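Long-range contacts in lactose Operon Repressor (Escherichia coli, PDB 1JYE), which probably binds the lac operator DNA and represses transcription of the lactose operon until an inducer sugar releases it: residues H173-H179 / T328-P332; H179-L185 / P239-A245. The protein carries 1 engineered substitution. All coordinates share one frame; numbering follows the deposited sequence.

Contact 1. Residues H173-H179 / T328-P332; sequences HLVALGH and TTLAP
His173 and Leu177, in the last turns of helix 163-177, and His179 just after it meet the tail 328-332; a Schellman motif at Gly178 ends the helix. The two imidazoles reach the tail at separate points. With chi1 at 179° the His173 ring swings out opposite the backbone N, and its edge reaches the Thr329 hydroxyl: NE2 and OG1 of Thr329 are 2.9 Å apart in a nearly straight hydrogen bond lying in the ring plane. Thr287 OG1 is a second partner of that hydroxyl. Leu177 CD1 sits over one face of the His173 ring, toward its rim, and, crossing Thr329 at about a right angle, packs 3.8 Å from Thr329 CB. Just past the helix, His179 NE2 donates to Leu330 O at 2.7 Å; the bond is bent to 142° and the oxygen is tilted out of the imidazole plane. Pro332 lies across one face of the same ring, with its CD 3.9 Å from the centroid of the His179 ring and 8° off the normal, a CH-pi contact. The tail thus holds His179 both by a backbone carbonyl and by a proline ring. Backbone meets backbone at the helix end too: Ala331 CA lies 3.4 Å from Leu177 O in a bent CA-H...O contact. At Gly178, the Pro332 ring rests on the turn, its CG 3.5 Å from Gly178 O.

Contact 2. Residues H179-L185 / P239-A245; sequences HQQIALL and PTAMLVA
His179 has CG beside its backbone N (chi1 -69°), and Thr240 holds OG1 between its own N and carbonyl carbon (chi1 57°); together these torsions set His179 ND1 2.8 Å from Thr240 OG1, in an almost linear hydrogen bond at 175°. The Ala241 methyl lies over one ring face, its CB 3.6 Å from the centroid of the His179 ring, opposite the face covered by Pro332, while NE2 is bonded to Leu330 O. Replacing His179 by alanine is likely to leave Thr240 OG1 and Leu330 O without their shared imidazole and to open a gap between Ala241 and Pro332. Water 1 links Thr240 OG1 to Gln180 N, and Thr240 N donates to Gln181 O at 2.9 Å, with Ala241 N adding a weak bond to the same oxygen. Beyond this the strands run parallel: Ala183 N bonds to Ala241 O (3.0 Å), then Leu243 N to Ala183 O, Leu185 N to Leu243 O and Ala245 N to Leu185 O. Leu184 CD2 packs 3.6 Å from Leu243 CD1 on the face shared with Ile182 and Ala241, which turns toward helix 163-177. On the other face, beside helix 222-234, Leu185 CD2 lies 3.8 Å from Val244 CG1. A parallel sheet with helices on both sides is the Rossmann-like core of a periplasmic-binding-protein-like subdomain.

Overall arrangement
From the N terminus the chain reaches helix 163-177, whose end begins contact 1, and passes through His179, shared by both contacts, into strand 182-186. Helix 192-207, strand 214-217 and helix 222-234 follow before strand 241-244 returns to lie beside 182-186, closing the shorter loop of contact 2. The chain then runs on through strand 269-271, helix 293-308 and strand 316-324 to the final modelled residues, 328-332, where contact 1 closes the longer loop and encloses contact 2. The contacts do not cross. With centres about 10 Å apart, they meet where Leu174 packs on Ala241 and Leu243 and Pro332 on Thr240, tying the helix end and the C-terminal tail to the central strands of one parallel sheet.

Contact 1. Residues H173-H179 / T328-P332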
ATOM      1  N   HIS A 173      -1.744 -27.595  -0.659  1.00 16.21           N
ATOM      2  CA  HIS A 173      -2.900 -27.255  -1.481  1.00 15.48           C
ATOM      3  C   HIS A 173      -2.643 -27.696  -2.926  1.00 15.52           C
ATOM      4  O   HIS A 173      -3.484 -28.354  -3.543  1.00 16.39           O
ATOM      5  CB  HIS A 173      -3.153 -25.743  -1.426  1.00 15.31           C
ATOM      6  CG  HIS A 173      -4.307 -25.289  -2.268  1.00 18.20           C
ATOM      7  ND1 HIS A 173      -5.578 -25.801  -2.126  1.00 18.71           N
ATOM      8  CD2 HIS A 173      -4.382 -24.359  -3.250  1.00 19.27           C
ATOM      9  CE1 HIS A 173      -6.389 -25.204  -2.984  1.00 20.07           C
ATOM     10  NE2 HIS A 173      -5.688 -24.325  -3.677  1.00 19.63           N
ATOM     11  N   LEU A 174      -1.476 -27.340  -3.455  1.00 15.07           N
ATOM     12  CA  LEU A 174      -1.106 -27.696  -4.821  1.00 15.89           C
ATOM     13  C   LEU A 174      -0.933 -29.202  -4.982  1.00 17.34           C
ATOM     14  O   LEU A 174      -1.359 -29.780  -5.982  1.00 16.70           O
ATOM     15  CB  LEU A 174       0.183 -26.976  -5.228  1.00 15.84           C
ATOM     16  CG  LEU A 174       0.041 -25.452  -5.328  1.00 14.24           C
ATOM     17  CD1 LEU A 174       1.372 -24.825  -5.683  1.00 14.39           C
ATOM     18  CD2 LEU A 174      -1.011 -25.110  -6.383  1.00 14.66           C
ATOM     19  N   VAL A 175      -0.309 -29.837  -3.995  1.00 17.37           N
ATOM     20  CA  VAL A 175      -0.101 -31.284  -4.055  1.00 18.51           C
ATOM     21  C   VAL A 175      -1.439 -32.020  -4.047  1.00 19.69           C
ATOM     22  O   VAL A 175      -1.644 -32.966  -4.819  1.00 19.17           O
ATOM     23  CB  VAL A 175       0.758 -31.773  -2.869  1.00 18.43           C
ATOM     24  CG1 VAL A 175       0.802 -33.302  -2.842  1.00 20.26           C
ATOM     25  CG2 VAL A 175       2.169 -31.219  -2.999  1.00 18.07           C
ATOM     26  N   ALA A 176      -2.348 -31.575  -3.184  1.00 19.05           N
ATOM     27  CA  ALA A 176      -3.666 -32.186  -3.066  1.00 20.70           C
ATOM     28  C   ALA A 176      -4.450 -32.072  -4.369  1.00 21.14           C
ATOM     29  O   ALA A 176      -5.268 -32.938  -4.682  1.00 20.78           O
ATOM     30  CB  ALA A 176      -4.444 -31.537  -1.927  1.00 20.86           C
ATOM     31  N   LEU A 177      -4.204 -31.002  -5.122  1.00 19.82           N
ATOM     32  CA  LEU A 177      -4.881 -30.795  -6.396  1.00 20.33           C
ATOM     33  C   LEU A 177      -4.278 -31.662  -7.498  1.00 20.76           C
ATOM     34  O   LEU A 177      -4.854 -31.787  -8.579  1.00 21.75           O
ATOM     35  CB  LEU A 177      -4.818 -29.319  -6.805  1.00 21.21           C
ATOM     36  CG  LEU A 177      -5.732 -28.367  -6.028  1.00 20.98           C
ATOM     37  CD1 LEU A 177      -5.411 -26.928  -6.404  1.00 20.76           C
ATOM     38  CD2 LEU A 177      -7.193 -28.692  -6.329  1.00 22.42           C
ATOM     39  N   GLY A 178      -3.116 -32.255  -7.222  1.00 20.35           N
ATOM     40  CA  GLY A 178      -2.473 -33.119  -8.200  1.00 20.01           C
ATOM     41  C   GLY A 178      -1.241 -32.563  -8.899  1.00 19.41           C
ATOM     42  O   GLY A 178      -0.695 -33.198  -9.802  1.00 19.92           O
ATOM     43  N   HIS A 179      -0.787 -31.384  -8.487  1.00 18.46           N
ATOM     44  CA  HIS A 179       0.382 -30.769  -9.111  1.00 18.30           C
ATOM     45  C   HIS A 179       1.698 -31.451  -8.751  1.00 19.56           C
ATOM     46  O   HIS A 179       1.942 -31.779  -7.592  1.00 20.02           O
ATOM     47  CB  HIS A 179       0.460 -29.290  -8.732  1.00 17.86           C
ATOM     48  CG  HIS A 179      -0.618 -28.459  -9.348  1.00 16.92           C
ATOM     49  ND1 HIS A 179      -0.587 -28.058 -10.665  1.00 17.23           N
ATOM     50  CD2 HIS A 179      -1.782 -27.991  -8.839  1.00 18.04           C
ATOM     51  CE1 HIS A 179      -1.687 -27.381 -10.943  1.00 16.25           C
ATOM     52  NE2 HIS A 179      -2.429 -27.328  -9.852  1.00 16.88           N
ATOM     53  N   THR A 328      -7.499 -19.090  -8.652  1.00 16.14           N
ATOM     54  CA  THR A 328      -6.256 -19.320  -9.379  1.00 16.31           C
ATOM     55  C   THR A 328      -5.618 -20.691  -9.189  1.00 16.15           C
ATOM     56  O   THR A 328      -4.503 -20.919  -9.658  1.00 15.93           O
ATOM     57  CB  THR A 328      -5.213 -18.257  -9.012  1.00 15.48           C
ATOM     58  OG1 THR A 328      -4.997 -18.279  -7.597  1.00 15.08           O
ATOM     59  CG2 THR A 328      -5.705 -16.864  -9.424  1.00 15.99           C
ATOM     60  N   THR A 329      -6.319 -21.593  -8.512  1.00 16.41           N
ATOM     61  CA  THR A 329      -5.796 -22.937  -8.282  1.00 19.25           C
ATOM     62  C   THR A 329      -6.798 -24.026  -8.652  1.00 20.66           C
ATOM     63  O   THR A 329      -7.905 -24.093  -8.109  1.00 21.02           O
ATOM     64  CB  THR A 329      -5.367 -23.135  -6.809  1.00 19.38           C
ATOM     65  OG1 THR A 329      -6.413 -22.695  -5.934  1.00 20.25           O
ATOM     66  CG2 THR A 329      -4.096 -22.358  -6.517  1.00 19.51           C
ATOM     67  N   LEU A 330      -6.390 -24.872  -9.591  1.00 20.92           N
ATOM     68  CA  LEU A 330      -7.206 -25.980 -10.072  1.00 21.38           C
ATOM     69  C   LEU A 330      -6.291 -27.173 -10.313  1.00 22.43           C
ATOM     70  O   LEU A 330      -5.067 -27.035 -10.297  1.00 21.31           O
ATOM     71  CB  LEU A 330      -7.891 -25.603 -11.389  1.00 22.71           C
ATOM     72  CG  LEU A 330      -8.959 -24.509 -11.352  1.00 23.61           C
ATOM     73  CD1 LEU A 330      -9.321 -24.095 -12.771  1.00 26.02           C
ATOM     74  CD2 LEU A 330     -10.182 -25.019 -10.612  1.00 26.10           C
ATOM     75  N   ALA A 331      -6.882 -28.342 -10.530  1.00 23.00           N
ATOM     76  CA  ALA A 331      -6.091 -29.538 -10.801  1.00 24.65           C
ATOM     77  C   ALA A 331      -5.307 -29.259 -12.081  1.00 26.40           C
ATOM     78  O   ALA A 331      -5.759 -28.493 -12.935  1.00 28.64           O
ATOM     79  CB  ALA A 331      -7.005 -30.738 -10.990  1.00 25.06           C
ATOM     80  N   PRO A 332      -4.122 -29.869 -12.235  1.00 26.88           N
ATOM     81  CA  PRO A 332      -3.324 -29.635 -13.443  1.00 28.16           C
ATOM     82  C   PRO A 332      -3.994 -30.089 -14.737  1.00 29.75           C
ATOM     83  O   PRO A 332      -4.948 -30.892 -14.664  1.00 30.49           O
ATOM     84  CB  PRO A 332      -2.033 -30.399 -13.157  1.00 27.80           C
ATOM     85  CG  PRO A 332      -2.489 -31.513 -12.270  1.00 27.24           C
ATOM     86  CD  PRO A 332      -3.444 -30.813 -11.332  1.00 27.06           C
TER

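Contact 2. Residues H179-L185 / P239-A245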
ATOM      1  N   HIS A 179      -0.787 -31.384  -8.487  1.00 18.46           N
ATOM      2  CA  HIS A 179       0.382 -30.769  -9.111  1.00 18.30           C
ATOM      3  C   HIS A 179       1.698 -31.451  -8.751  1.00 19.56           C
ATOM      4  O   HIS A 179       1.942 -31.779  -7.592  1.00 20.02           O
ATOM      5  CB  HIS A 179       0.460 -29.290  -8.732  1.00 17.86           C
ATOM      6  CG  HIS A 179      -0.618 -28.459  -9.348  1.00 16.92           C
ATOM      7  ND1 HIS A 179      -0.587 -28.058 -10.665  1.00 17.23           N
ATOM      8  CD2 HIS A 179      -1.782 -27.991  -8.839  1.00 18.04           C
ATOM      9  CE1 HIS A 179      -1.687 -27.381 -10.943  1.00 16.25           C
ATOM     10  NE2 HIS A 179      -2.429 -27.328  -9.852  1.00 16.88           N
ATOM     11  N   GLN A 180       2.540 -31.641  -9.764  1.00 20.41           N
ATOM     12  CA  GLN A 180       3.850 -32.268  -9.599  1.00 22.76           C
ATOM     13  C   GLN A 180       4.942 -31.394 -10.216  1.00 22.53           C
ATOM     14  O   GLN A 180       6.104 -31.483  -9.828  1.00 22.97           O
ATOM     15  CB  GLN A 180       3.860 -33.647 -10.264  1.00 25.89           C
ATOM     16  CG  GLN A 180       2.874 -34.639  -9.664  1.00 31.99           C
ATOM     17  CD  GLN A 180       3.228 -35.035  -8.245  1.00 36.42           C
ATOM     18  OE1 GLN A 180       3.236 -34.202  -7.338  1.00 41.09           O
ATOM     19  NE2 GLN A 180       3.524 -36.315  -8.044  1.00 39.81           N
ATOM     20  N   GLN A 181       4.561 -30.561 -11.185  1.00 21.68           N
ATOM     21  CA  GLN A 181       5.490 -29.650 -11.862  1.00 19.74           C
ATOM     22  C   GLN A 181       5.274 -28.264 -11.271  1.00 19.40           C
ATOM     23  O   GLN A 181       4.426 -27.504 -11.741  1.00 19.46           O
ATOM     24  CB  GLN A 181       5.199 -29.611 -13.365  1.00 22.85           C
ATOM     25  CG  GLN A 181       5.468 -30.914 -14.102  1.00 26.86           C
ATOM     26  CD  GLN A 181       6.944 -31.255 -14.159  1.00 29.90           C
ATOM     27  OE1 GLN A 181       7.525 -31.723 -13.181  1.00 33.79           O
ATOM     28  NE2 GLN A 181       7.561 -31.009 -15.308  1.00 32.98           N
ATOM     29  N   ILE A 182       6.061 -27.931 -10.255  1.00 17.29           N
ATOM     30  CA  ILE A 182       5.909 -26.663  -9.558  1.00 16.84           C
ATOM     31  C   ILE A 182       7.125 -25.747  -9.606  1.00 16.62           C
ATOM     32  O   ILE A 182       8.264 -26.198  -9.509  1.00 18.01           O
ATOM     33  CB  ILE A 182       5.537 -26.940  -8.087  1.00 16.23           C
ATOM     34  CG1 ILE A 182       4.253 -27.775  -8.047  1.00 16.49           C
ATOM     35  CG2 ILE A 182       5.367 -25.628  -7.316  1.00 17.45           C
ATOM     36  CD1 ILE A 182       3.882 -28.296  -6.676  1.00 17.76           C
ATOM     37  N   ALA A 183       6.873 -24.449  -9.763  1.00 15.29           N
ATOM     38  CA  ALA A 183       7.947 -23.469  -9.797  1.00 15.01           C
ATOM     39  C   ALA A 183       7.784 -22.545  -8.598  1.00 13.97           C
ATOM     40  O   ALA A 183       6.669 -22.332  -8.118  1.00 14.07           O
ATOM     41  CB  ALA A 183       7.899 -22.663 -11.095  1.00 16.12           C
ATOM     42  N   LEU A 184       8.901 -22.013  -8.114  1.00 14.03           N
ATOM     43  CA  LEU A 184       8.896 -21.116  -6.967  1.00 14.48           C
ATOM     44  C   LEU A 184       9.381 -19.727  -7.347  1.00 15.13           C
ATOM     45  O   LEU A 184      10.348 -19.583  -8.092  1.00 14.95           O
ATOM     46  CB  LEU A 184       9.815 -21.652  -5.864  1.00 14.64           C
ATOM     47  CG  LEU A 184       9.630 -23.101  -5.406  1.00 14.71           C
ATOM     48  CD1 LEU A 184      10.668 -23.422  -4.326  1.00 15.31           C
ATOM     49  CD2 LEU A 184       8.222 -23.307  -4.881  1.00 15.69           C
ATOM     50  N   LEU A 185       8.702 -18.702  -6.842  1.00 14.25           N
ATOM     51  CA  LEU A 185       9.117 -17.325  -7.088  1.00 14.17           C
ATOM     52  C   LEU A 185       9.257 -16.712  -5.705  1.00 13.81           C
ATOM     53  O   LEU A 185       8.271 -16.314  -5.081  1.00 14.82           O
ATOM     54  CB  LEU A 185       8.077 -16.558  -7.912  1.00 16.38           C
ATOM     55  CG  LEU A 185       8.384 -15.065  -8.101  1.00 18.05           C
ATOM     56  CD1 LEU A 185       9.814 -14.874  -8.601  1.00 20.89           C
ATOM     57  CD2 LEU A 185       7.390 -14.469  -9.087  1.00 21.55           C
ATOM     58  N   PRO A 239       5.605 -24.711 -15.726  1.00 19.23           N
ATOM     59  CA  PRO A 239       5.077 -25.510 -14.622  1.00 18.31           C
ATOM     60  C   PRO A 239       3.557 -25.532 -14.712  1.00 18.26           C
ATOM     61  O   PRO A 239       2.974 -24.798 -15.508  1.00 19.22           O
ATOM     62  CB  PRO A 239       5.563 -24.747 -13.397  1.00 19.56           C
ATOM     63  CG  PRO A 239       5.420 -23.316 -13.853  1.00 19.39           C
ATOM     64  CD  PRO A 239       6.002 -23.367 -15.263  1.00 20.85           C
ATOM     65  N   THR A 240       2.917 -26.381 -13.917  1.00 17.29           N
ATOM     66  CA  THR A 240       1.464 -26.416 -13.903  1.00 17.06           C
ATOM     67  C   THR A 240       1.002 -25.551 -12.732  1.00 16.47           C
ATOM     68  O   THR A 240      -0.165 -25.185 -12.640  1.00 16.34           O
ATOM     69  CB  THR A 240       0.906 -27.852 -13.748  1.00 17.74           C
ATOM     70  OG1 THR A 240       1.424 -28.456 -12.557  1.00 17.85           O
ATOM     71  CG2 THR A 240       1.279 -28.698 -14.961  1.00 17.69           C
ATOM     72  N   ALA A 241       1.934 -25.213 -11.844  1.00 17.17           N
ATOM     73  CA  ALA A 241       1.608 -24.381 -10.690  1.00 17.07           C
ATOM     74  C   ALA A 241       2.815 -23.595 -10.195  1.00 15.91           C
ATOM     75  O   ALA A 241       3.962 -24.016 -10.355  1.00 14.98           O
ATOM     76  CB  ALA A 241       1.050 -25.245  -9.559  1.00 17.56           C
ATOM     77  N   MET A 242       2.541 -22.445  -9.588  1.00 14.94           N
ATOM     78  CA  MET A 242       3.588 -21.586  -9.055  1.00 15.16           C
ATOM     79  C   MET A 242       3.266 -21.137  -7.637  1.00 14.80           C
ATOM     80  O   MET A 242       2.128 -20.779  -7.335  1.00 15.64           O
ATOM     81  CB  MET A 242       3.748 -20.327  -9.920  1.00 15.67           C
ATOM     82  CG  MET A 242       4.231 -20.553 -11.341  1.00 17.92           C
ATOM     83  SD  MET A 242       4.340 -18.977 -12.231  1.00 18.83           S
ATOM     84  CE  MET A 242       5.822 -18.278 -11.531  1.00 18.92           C
ATOM     85  N   LEU A 243       4.269 -21.180  -6.764  1.00 12.63           N
ATOM     86  CA  LEU A 243       4.127 -20.690  -5.398  1.00 12.76           C
ATOM     87  C   LEU A 243       4.861 -19.352  -5.462  1.00 13.10           C
ATOM     88  O   LEU A 243       6.050 -19.310  -5.780  1.00 12.93           O
ATOM     89  CB  LEU A 243       4.814 -21.637  -4.405  1.00 13.08           C
ATOM     90  CG  LEU A 243       4.011 -22.900  -4.094  1.00 14.55           C
ATOM     91  CD1 LEU A 243       4.921 -23.960  -3.476  1.00 15.13           C
ATOM     92  CD2 LEU A 243       2.860 -22.554  -3.159  1.00 14.95           C
ATOM     93  N   VAL A 244       4.152 -18.258  -5.190  1.00 12.51           N
ATOM     94  CA  VAL A 244       4.749 -16.924  -5.260  1.00 13.74           C
ATOM     95  C   VAL A 244       4.816 -16.278  -3.875  1.00 12.43           C
ATOM     96  O   VAL A 244       3.878 -16.385  -3.085  1.00 12.68           O
ATOM     97  CB  VAL A 244       3.950 -16.041  -6.246  1.00 13.34           C
ATOM     98  CG1 VAL A 244       4.642 -14.703  -6.432  1.00 14.64           C
ATOM     99  CG2 VAL A 244       3.822 -16.765  -7.583  1.00 17.01           C
ATOM    100  N   ALA A 245       5.930 -15.597  -3.600  1.00 13.04           N
ATOM    101  CA  ALA A 245       6.198 -15.004  -2.292  1.00 12.38           C
ATOM    102  C   ALA A 245       5.246 -13.938  -1.756  1.00 12.29           C
ATOM    103  O   ALA A 245       5.213 -13.702  -0.551  1.00 12.99           O
ATOM    104  CB  ALA A 245       7.642 -14.498  -2.243  1.00 15.40           C
TER
HETATM  105  O   HOH W   1       1.844 -31.054 -12.488  1.00 19.47           O